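Local atomic coordinates of translocator protein BipD (Burkholderia pseudomallei, PDB entry 2IXR), a protein that is required for invasion of epithelial cells and survival within host cells, and probably regulates secretion of the effectors BipB and BipC. Residues K171-D176 / W242-Y247. Sequence-based numbering, arbitrary orientation.
Sequences KNMKID and WDTARY
Met173 and Trp242 form the hydrogen-bonded pair of an antiparallel beta contact between strands 172-175 and 240-243. It lies at one end of the elongated molecule, where strand 240-243 runs straight into the long helix 244-293 of the predicted coiled coil. Strand 172-175 is the middle of a small three-stranded sheet, with strand 165-167 on its other edge.

Two backbone bonds join the pair. Met173 N gives a nearly straight bond to Trp242 O (2.8 Å, 170° at the hydrogen), and Trp242 N returns one to Met173 O. The next pair, Asn172 and Asp243, is non-hydrogen-bonded, and its CA atoms are 4.0 Å apart. A third bond carries the pairing across the strand-to-helix junction: Thr244 N donates to Lys171 O at 3.0 Å. The donor sits well above that carbonyl plane. Asp243 is at the N-cap position, and its carbonyl O accepts a hydrogen bond from Tyr247 N.

Side chains of Met173 and Trp242 leave the same face of the sheet. Met173 is buried and meets Tyr247 in the first turn of helix 244-293. The Tyr247 ring reaches the thioether with chi1 at 175°, CG pointing opposite the backbone N, and the two side chains cross at about a right angle. Tyr247 OH is hydrogen-bonded to Pro60 O, and Met173 also touches Arg62 of strand 61-62. The Met-aromatic contact is oblique: Met173 SD lies 4.7 Å from the Tyr247 ring centroid, 38° off its normal, and Met173 CE approaches Tyr247 CD2 at 3.9 Å.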
# COMPACT_ATOMS: atom_id res chain seq x y z
N LYS A 171 -5.29 37.18 -7.47
CA LYS A 171 -3.86 36.98 -7.18
C LYS A 171 -3.66 36.60 -5.71
O LYS A 171 -2.57 36.77 -5.13
CB LYS A 171 -3.03 38.22 -7.53
CG LYS A 171 -2.00 37.99 -8.64
CD LYS A 171 -1.96 36.50 -9.07
CE LYS A 171 -1.71 36.34 -10.58
NZ LYS A 171 -2.95 35.94 -11.34
N ASN A 172 -4.73 36.06 -5.11
CA ASN A 172 -4.72 35.63 -3.71
C ASN A 172 -5.73 34.48 -3.48
O ASN A 172 -6.78 34.41 -4.13
CB ASN A 172 -5.05 36.81 -2.78
CG ASN A 172 -3.81 37.57 -2.36
OD1 ASN A 172 -3.25 37.33 -1.30
ND2 ASN A 172 -3.40 38.52 -3.18
N MET A 173 -5.42 33.62 -2.52
CA MET A 173 -6.30 32.51 -2.18
C MET A 173 -6.63 32.53 -0.71
O MET A 173 -5.85 33.04 0.11
CB MET A 173 -5.67 31.15 -2.56
CG MET A 173 -5.34 30.96 -4.06
SD MET A 173 -3.80 31.86 -4.57
CE MET A 173 -3.32 30.96 -6.14
N LYS A 174 -7.80 31.98 -0.37
CA LYS A 174 -8.25 31.86 1.00
C LYS A 174 -8.17 30.37 1.44
O LYS A 174 -8.58 29.48 0.71
CB LYS A 174 -9.69 32.39 1.13
CG LYS A 174 -10.16 32.56 2.56
CD LYS A 174 -11.21 31.53 2.93
CE LYS A 174 -12.07 32.03 4.07
NZ LYS A 174 -13.34 32.62 3.58
N ILE A 175 -7.60 30.13 2.62
CA ILE A 175 -7.40 28.76 3.12
C ILE A 175 -7.71 28.61 4.59
O ILE A 175 -7.01 29.15 5.44
CB ILE A 175 -5.96 28.26 2.85
CG1 ILE A 175 -5.76 26.89 3.51
CG2 ILE A 175 -4.93 29.25 3.39
CD1 ILE A 175 -4.59 26.09 2.94
N ASP A 176 -8.71 27.79 4.89
CA ASP A 176 -9.04 27.46 6.27
C ASP A 176 -8.11 26.34 6.77
O ASP A 176 -8.47 25.16 6.71
CB ASP A 176 -10.51 27.04 6.38
CG ASP A 176 -11.42 28.19 6.69
OD1 ASP A 176 -11.09 29.32 6.28
OD2 ASP A 176 -12.41 27.99 7.42
N TRP A 242 -3.42 33.97 1.47
CA TRP A 242 -2.07 34.15 0.95
C TRP A 242 -2.11 34.54 -0.50
O TRP A 242 -3.07 34.22 -1.20
CB TRP A 242 -1.21 32.88 1.11
CG TRP A 242 -1.15 32.35 2.51
CD1 TRP A 242 -1.49 33.01 3.65
CD2 TRP A 242 -0.75 31.04 2.92
NE1 TRP A 242 -1.36 32.18 4.74
CE2 TRP A 242 -0.87 30.97 4.32
CE3 TRP A 242 -0.31 29.90 2.22
CZ2 TRP A 242 -0.56 29.82 5.05
CZ3 TRP A 242 0.04 28.77 2.95
CH2 TRP A 242 -0.08 28.74 4.35
N ASP A 243 -1.06 35.19 -0.96
CA ASP A 243 -0.97 35.60 -2.35
C ASP A 243 -0.61 34.40 -3.21
O ASP A 243 -0.23 33.33 -2.71
CB ASP A 243 0.09 36.71 -2.52
CG ASP A 243 1.19 36.62 -1.50
OD1 ASP A 243 0.87 36.65 -0.28
OD2 ASP A 243 2.36 36.47 -1.91
N THR A 244 -0.67 34.59 -4.52
CA THR A 244 -0.36 33.53 -5.44
C THR A 244 1.00 32.90 -5.13
O THR A 244 1.18 31.69 -5.28
CB THR A 244 -0.48 33.98 -6.92
OG1 THR A 244 -1.88 34.17 -7.24
CG2 THR A 244 0.08 32.92 -7.84
N ALA A 245 1.93 33.71 -4.65
CA ALA A 245 3.28 33.21 -4.37
C ALA A 245 3.34 32.41 -3.08
O ALA A 245 4.09 31.43 -2.99
CB ALA A 245 4.27 34.33 -4.31
N ARG A 246 2.62 32.88 -2.07
CA ARG A 246 2.60 32.23 -0.76
C ARG A 246 1.89 30.89 -0.85
O ARG A 246 2.32 29.92 -0.25
CB ARG A 246 1.90 33.10 0.28
CG ARG A 246 2.71 33.38 1.52
CD ARG A 246 3.39 32.17 2.01
NE ARG A 246 2.94 31.78 3.33
CZ ARG A 246 3.18 30.60 3.88
NH1 ARG A 246 2.75 30.32 5.10
NH2 ARG A 246 3.89 29.68 3.21
N TYR A 247 0.78 30.86 -1.59
CA TYR A 247 0.02 29.63 -1.75
C TYR A 247 0.79 28.61 -2.59
O TYR A 247 0.81 27.40 -2.28
CB TYR A 247 -1.32 29.92 -2.39
CG TYR A 247 -2.12 28.66 -2.70
CD1 TYR A 247 -2.93 28.07 -1.74
CD2 TYR A 247 -2.02 28.04 -3.95
CE1 TYR A 247 -3.68 26.97 -2.02
CE2 TYR A 247 -2.76 26.92 -4.23
CZ TYR A 247 -3.59 26.37 -3.25
OH TYR A 247 -4.27 25.19 -3.46